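Local coordinates for protein cellulosomal scaffoldin (Acetivibrio cellulolyticus, PDB 3ZUC) that binds crystalline cellulose through this family 3b carbohydrate-binding module of the scaffoldin ScaA, and as a whole protein probably also hydrolyses beta-1,4-glucosidic linkages, at residues D40-Y46 with K138-A144; R27-S33 with L98-S103. The contacts are given in a common frame with arbitrary orientation. Numbering follows the deposited sequence.

Contact 1: D40-Y46 with K138-A144. With EDO (1,2-ethanediol), chain C.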
loop_
_atom_site.group_PDB
_atom_site.type_symbol
_atom_site.label_atom_id
_atom_site.label_comp_id
_atom_site.label_asym_id
_atom_site.label_seq_id
_atom_site.Cartn_x
_atom_site.Cartn_y
_atom_site.Cartn_z
ATOM N N ASP A 40 -8.767 -5.510 -10.104
ATOM C CA ASP A 40 -8.914 -6.548 -9.095
ATOM C C ASP A 40 -7.803 -6.555 -8.061
ATOM O O ASP A 40 -7.835 -7.379 -7.153
ATOM C CB ASP A 40 -8.985 -7.902 -9.773
ATOM C CG ASP A 40 -10.219 -8.045 -10.591
ATOM O OD1 ASP A 40 -11.309 -7.723 -10.066
ATOM O OD2 ASP A 40 -10.102 -8.418 -11.762
ATOM N N VAL A 41 -6.832 -5.657 -8.177
ATOM C CA VAL A 41 -5.691 -5.649 -7.266
ATOM C C VAL A 41 -5.943 -4.693 -6.100
ATOM O O VAL A 41 -6.377 -3.556 -6.299
ATOM C CB VAL A 41 -4.405 -5.248 -8.018
ATOM C CG1 VAL A 41 -3.251 -5.077 -7.060
ATOM C CG2 VAL A 41 -4.062 -6.288 -9.069
ATOM N N LYS A 42 -5.650 -5.149 -4.890
ATOM C CA LYS A 42 -5.681 -4.300 -3.705
ATOM C C LYS A 42 -4.320 -4.375 -3.020
ATOM O O LYS A 42 -3.597 -5.373 -3.170
ATOM C CB LYS A 42 -6.779 -4.743 -2.716
ATOM C CG LYS A 42 -8.184 -4.833 -3.341
ATOM C CD LYS A 42 -9.256 -5.365 -2.404
ATOM C CE LYS A 42 -10.626 -5.372 -3.095
ATOM N NZ LYS A 42 -11.637 -6.169 -2.354
ATOM N N LEU A 43 -3.995 -3.336 -2.254
ATOM C CA LEU A 43 -2.770 -3.289 -1.464
ATOM C C LEU A 43 -3.122 -2.911 -0.037
ATOM O O LEU A 43 -4.014 -2.091 0.171
ATOM C CB LEU A 43 -1.795 -2.226 -2.008
ATOM C CG LEU A 43 -1.521 -2.280 -3.506
ATOM C CD1 LEU A 43 -0.742 -1.063 -3.954
ATOM C CD2 LEU A 43 -0.799 -3.557 -3.877
ATOM N N HIS A 44 -2.417 -3.473 0.948
ATOM C CA HIS A 44 -2.576 -3.065 2.343
ATOM C C HIS A 44 -1.269 -2.553 2.953
ATOM O O HIS A 44 -0.196 -3.133 2.746
ATOM C CB HIS A 44 -3.035 -4.213 3.252
ATOM C CG HIS A 44 -4.423 -4.681 3.014
ATOM N ND1 HIS A 44 -4.962 -5.745 3.706
ATOM C CD2 HIS A 44 -5.387 -4.232 2.188
ATOM C CE1 HIS A 44 -6.206 -5.943 3.301
ATOM N NE2 HIS A 44 -6.489 -5.036 2.379
ATOM N N TYR A 45 -1.427 -1.511 3.754
ATOM C CA TYR A 45 -0.371 -0.961 4.609
ATOM C C TYR A 45 -0.905 -0.957 6.045
ATOM O O TYR A 45 -1.921 -0.307 6.317
ATOM C CB TYR A 45 0.007 0.447 4.167
ATOM C CG TYR A 45 1.167 1.041 4.930
ATOM C CD1 TYR A 45 0.973 1.736 6.116
ATOM C CD2 TYR A 45 2.475 0.880 4.476
ATOM C CE1 TYR A 45 2.045 2.261 6.826
ATOM C CE2 TYR A 45 3.550 1.393 5.176
ATOM C CZ TYR A 45 3.335 2.093 6.347
ATOM O OH TYR A 45 4.441 2.613 6.988
ATOM N N TYR A 46 -0.239 -1.680 6.939
ATOM C CA TYR A 46 -0.681 -1.905 8.313
ATOM C C TYR A 46 0.064 -1.008 9.295
ATOM O O TYR A 46 1.287 -0.844 9.208
ATOM C CB TYR A 46 -0.412 -3.368 8.693
ATOM C CG TYR A 46 -1.175 -4.369 7.869
ATOM C CD1 TYR A 46 -2.468 -4.730 8.224
ATOM C CD2 TYR A 46 -0.633 -4.945 6.728
ATOM C CE1 TYR A 46 -3.206 -5.630 7.492
ATOM C CE2 TYR A 46 -1.361 -5.852 5.983
ATOM C CZ TYR A 46 -2.649 -6.198 6.355
ATOM O OH TYR A 46 -3.346 -7.120 5.601
ATOM N N LYS A 138 5.981 -7.127 4.496
ATOM C CA LYS A 138 5.168 -6.536 5.561
ATOM C C LYS A 138 4.086 -5.609 5.013
ATOM O O LYS A 138 3.325 -5.048 5.794
ATOM C CB LYS A 138 6.043 -5.806 6.575
ATOM C CG LYS A 138 7.101 -6.672 7.216
ATOM C CD LYS A 138 6.503 -7.867 7.875
ATOM C CE LYS A 138 7.551 -8.677 8.660
ATOM N NZ LYS A 138 8.577 -9.375 7.860
ATOM N N VAL A 139 4.019 -5.456 3.696
ATOM C CA VAL A 139 2.817 -4.988 3.011
ATOM C C VAL A 139 2.228 -6.183 2.268
ATOM O O VAL A 139 2.952 -7.129 1.944
ATOM C CB VAL A 139 3.085 -3.796 2.053
ATOM C CG1 VAL A 139 3.486 -2.572 2.844
ATOM C CG2 VAL A 139 4.145 -4.151 0.995
ATOM N N THR A 140 0.928 -6.143 2.028
ATOM C CA THR A 140 0.270 -7.241 1.331
ATOM C C THR A 140 -0.421 -6.759 0.072
ATOM O O THR A 140 -0.762 -5.569 -0.068
ATOM C CB THR A 140 -0.700 -8.003 2.252
ATOM O OG1 THR A 140 -1.637 -7.054 2.758
ATOM C CG2 THR A 140 0.031 -8.699 3.398
ATOM N N ALA A 141 -0.636 -7.693 -0.848
ATOM C CA ALA A 141 -1.421 -7.421 -2.043
ATOM C C ALA A 141 -2.362 -8.579 -2.283
ATOM O O ALA A 141 -2.129 -9.705 -1.819
ATOM C CB ALA A 141 -0.536 -7.225 -3.274
ATOM N N TYR A 142 -3.419 -8.273 -3.022
ATOM C CA TYR A 142 -4.546 -9.162 -3.266
ATOM C C TYR A 142 -4.955 -9.070 -4.715
ATOM O O TYR A 142 -4.840 -7.999 -5.328
ATOM C CB TYR A 142 -5.765 -8.750 -2.402
ATOM C CG TYR A 142 -5.417 -8.694 -0.943
ATOM C CD1 TYR A 142 -4.748 -7.592 -0.424
ATOM C CD2 TYR A 142 -5.671 -9.761 -0.091
ATOM C CE1 TYR A 142 -4.310 -7.566 0.875
ATOM C CE2 TYR A 142 -5.262 -9.735 1.230
ATOM C CZ TYR A 142 -4.549 -8.641 1.705
ATOM O OH TYR A 142 -4.060 -8.594 2.973
ATOM N N SER A 143 -5.484 -10.176 -5.239
ATOM C CA SER A 143 -6.208 -10.201 -6.489
ATOM C C SER A 143 -7.656 -10.560 -6.181
ATOM O O SER A 143 -8.050 -10.613 -5.017
ATOM C CB SER A 143 -5.618 -11.249 -7.424
ATOM O OG SER A 143 -5.906 -12.516 -6.923
ATOM N N ALA A 144 -8.448 -10.865 -7.204
ATOM C CA ALA A 144 -9.774 -11.421 -6.961
ATOM C C ALA A 144 -9.708 -12.741 -6.199
ATOM O O ALA A 144 -10.715 -13.150 -5.613
ATOM C CB ALA A 144 -10.522 -11.609 -8.276
HETATM C C1 EDO C . -7.207 -8.532 6.379
HETATM O O1 EDO C . -6.764 -8.492 5.026
HETATM C C2 EDO C . -6.195 -7.852 7.278
HETATM O O2 EDO C . -4.921 -8.498 7.169
HETATM O O HOH W 1 -8.344 -7.669 -4.579
#
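In one sheet of the CBM3 beta-sandwich, strands 42-46 and 140-143 run antiparallel, their axes 4.6 Å apart at closest approach and 158° between directions. Two hydrogen-bonded pairs satisfy the facing backbone groups. In the first, Lys42 N gives to Tyr142 O (3.0 Å) and Tyr142 N to Lys42 O (2.9 Å); in the second, His44 N gives to Thr140 O (2.9 Å), while the return bond from Thr140 N to His44 O is longer, 3.3 Å. Between them lies the non-hydrogen-bonded pair Leu43-Ala141, whose side chains meet at 3.7 Å (CD2 to CB) on the face turned to the other sheet, where Ala141 touches Val8. The face bearing His44, Thr140 and Tyr142 carries a network of polar groups. His44 ND1 donates to Tyr46 OH (2.8 Å), and NE2 is taken up by Glu88, so both ring nitrogens are engaged; Tyr86 stacks on the ring. Thr140 OG1 donates to Tyr142 OH (2.9 Å), which also hydrogen-bonds Glu152. The His44 and Tyr142 rings meet obliquely, centroids 4.4 Å apart and planes at 42°. At the Asp40-Ser143 end of the contact, a water lies 2.6 Å from Asp40 O and 3.0 Å from Ser143 O, the second bond weak. At the other end, an ethanediol, probably from the crystallisation liquor, hydrogen-bonds through its O2 to Tyr46 OH at 2.6 Å.

Contact 2: R27-S33 with L98-S103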
loop_
_atom_site.group_PDB
_atom_site.type_symbol
_atom_site.label_atom_id
_atom_site.label_comp_id
_atom_site.label_asym_id
_atom_site.label_seq_id
_atom_site.Cartn_x
_atom_site.Cartn_y
_atom_site.Cartn_z
ATOM N N ARG A 27 5.971 -0.345 -5.767
ATOM C CA ARG A 27 6.249 -0.665 -7.163
ATOM C C ARG A 27 5.727 -2.063 -7.410
ATOM O O ARG A 27 6.105 -3.006 -6.715
ATOM C CB ARG A 27 7.737 -0.561 -7.507
ATOM C CG ARG A 27 8.006 -0.867 -8.990
ATOM C CD ARG A 27 9.331 -0.325 -9.464
ATOM N NE ARG A 27 10.435 -0.995 -8.808
ATOM C CZ ARG A 27 11.684 -0.559 -8.851
ATOM N NH1 ARG A 27 11.976 0.561 -9.502
ATOM N NH2 ARG A 27 12.628 -1.243 -8.236
ATOM N N LEU A 28 4.839 -2.168 -8.385
ATOM C CA LEU A 28 4.186 -3.417 -8.728
ATOM C C LEU A 28 4.708 -3.884 -10.071
ATOM O O LEU A 28 4.648 -3.131 -11.038
ATOM C CB LEU A 28 2.680 -3.220 -8.829
ATOM C CG LEU A 28 2.016 -2.532 -7.635
ATOM C CD1 LEU A 28 0.520 -2.410 -7.891
ATOM C CD2 LEU A 28 2.334 -3.201 -6.300
ATOM N N THR A 29 5.186 -5.128 -10.140
ATOM C CA THR A 29 5.740 -5.682 -11.375
ATOM C C THR A 29 4.997 -6.936 -11.766
ATOM O O THR A 29 4.815 -7.837 -10.947
ATOM C CB THR A 29 7.238 -6.011 -11.215
ATOM O OG1 THR A 29 7.954 -4.842 -10.812
ATOM C CG2 THR A 29 7.844 -6.523 -12.532
ATOM N N ASN A 30 4.550 -6.977 -13.014
ATOM C CA ASN A 30 3.992 -8.199 -13.568
ATOM C C ASN A 30 5.145 -9.073 -14.051
ATOM O O ASN A 30 5.785 -8.748 -15.035
ATOM C CB ASN A 30 3.042 -7.862 -14.715
ATOM C CG ASN A 30 2.382 -9.077 -15.300
ATOM O OD1 ASN A 30 2.745 -10.216 -15.001
ATOM N ND2 ASN A 30 1.399 -8.852 -16.141
ATOM N N THR A 31 5.433 -10.146 -13.315
ATOM C CA THR A 31 6.569 -11.005 -13.627
ATOM C C THR A 31 6.182 -12.165 -14.532
ATOM O O THR A 31 6.987 -13.060 -14.780
ATOM C CB THR A 31 7.195 -11.563 -12.339
ATOM O OG1 THR A 31 6.237 -12.364 -11.645
ATOM C CG2 THR A 31 7.650 -10.443 -11.438
ATOM N N GLY A 32 4.946 -12.165 -15.005
ATOM C CA GLY A 32 4.463 -13.237 -15.853
ATOM C C GLY A 32 4.244 -12.783 -17.283
ATOM O O GLY A 32 4.565 -11.660 -17.673
ATOM N N SER A 33 3.647 -13.670 -18.065
ATOM C CA SER A 33 3.477 -13.429 -19.486
ATOM C C SER A 33 2.061 -12.970 -19.830
ATOM O O SER A 33 1.808 -12.575 -20.961
ATOM C CB SER A 33 3.802 -14.693 -20.273
ATOM O OG SER A 33 2.941 -15.718 -19.840
ATOM N N LEU A 98 -1.873 -4.201 -16.389
ATOM C CA LEU A 98 -0.434 -4.166 -16.220
ATOM C C LEU A 98 0.154 -5.245 -17.118
ATOM O O LEU A 98 -0.086 -6.443 -16.907
ATOM C CB LEU A 98 -0.063 -4.409 -14.758
ATOM C CG LEU A 98 1.428 -4.335 -14.419
ATOM C CD1 LEU A 98 2.006 -2.958 -14.678
ATOM C CD2 LEU A 98 1.646 -4.731 -12.968
ATOM N N ALA A 99 0.879 -4.808 -18.143
ATOM C CA ALA A 99 1.404 -5.699 -19.160
ATOM C C ALA A 99 2.481 -6.605 -18.616
ATOM O O ALA A 99 3.141 -6.296 -17.630
ATOM C CB ALA A 99 1.959 -4.900 -20.319
ATOM N N ALA A 100 2.655 -7.739 -19.280
ATOM C CA ALA A 100 3.708 -8.667 -18.946
ATOM C C ALA A 100 5.052 -7.964 -18.837
ATOM O O ALA A 100 5.389 -7.123 -19.671
ATOM C CB ALA A 100 3.773 -9.765 -20.009
ATOM N N ASN A 101 5.816 -8.319 -17.813
ATOM C CA ASN A 101 7.172 -7.821 -17.682
ATOM C C ASN A 101 7.190 -6.299 -17.714
ATOM O O ASN A 101 8.012 -5.693 -18.410
ATOM C CB ASN A 101 8.020 -8.405 -18.805
ATOM C CG ASN A 101 7.864 -9.896 -18.902
ATOM O OD1 ASN A 101 8.069 -10.612 -17.921
ATOM N ND2 ASN A 101 7.447 -10.371 -20.067
ATOM N N THR A 102 6.246 -5.686 -17.001
ATOM C CA THR A 102 6.248 -4.233 -16.803
ATOM C C THR A 102 5.920 -3.909 -15.380
ATOM O O THR A 102 5.344 -4.720 -14.660
ATOM C CB THR A 102 5.281 -3.482 -17.734
ATOM O OG1 THR A 102 3.916 -3.646 -17.353
ATOM C CG2 THR A 102 5.430 -3.975 -19.130
ATOM N N SER A 103 6.259 -2.696 -14.971
ATOM C CA SER A 103 6.000 -2.271 -13.616
ATOM C C SER A 103 5.412 -0.880 -13.576
ATOM O O SER A 103 5.620 -0.064 -14.481
ATOM C CB SER A 103 7.290 -2.281 -12.814
ATOM O OG SER A 103 8.166 -1.280 -13.293
#
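Adjacent antiparallel strands 24-30 and 102-112 of one CBM3 beta-sandwich sheet meet here, where the first ends and a type II turn, Ala99-Thr102, leads into the second. Arg27 CD lies 4.1 Å from Ser103 OG, while its guanidinium forms a salt bridge with Glu9 on strand 6-12. Leu28 O receives a CA-H...O contact from Ser103 CA (3.0 Å). Thr29 faces Ser103 as a non-hydrogen-bonded pair, CA to CA 4.1 Å, with Thr29 OG1 3.3 Å from Ser103 CB. At Asn30 the bonding concentrates. Its N donates to Thr102 O (2.9 Å, 160°), its O accepts a weak, bent bond from Asn101 N (2.8 Å, 124°), and its OD1 accepts from Gly32 N at 2.9 Å, an Asx turn. Gly32 O then approaches Ala100 CB (3.1 Å). Asn30 ND2 serves both Leu98 O across the contact (2.9 Å) and Asn34 O further along its own chain, so donor and acceptor ends of one amide are both used, linking the strand end to the Leu98-Ser103 segment.

How the contacts relate
The two contacts belong to opposite sheets of one beta-sandwich: strands 42-47 and 140-143 in one, strands 24-30 and 102-112 in the other. Their centres are about 16 Å apart, yet they touch through the core, where Leu43 CD2 packs on Leu28 CD2 at 4.0 Å. Leu6 and Val8 of strand 6-12 extend this packing, since Leu28 meets both, Val41 meets Leu6 and Val139 meets Val8. Contact 1 is central, its centre about 7 Å from the chain centre, and the Tyr45 side chain lies about 8 Å from the bound calcium; contact 2 is peripheral, about 17 Å out, away from the calcium site. Along the sequence the segments alternate, interleaving the two sheets.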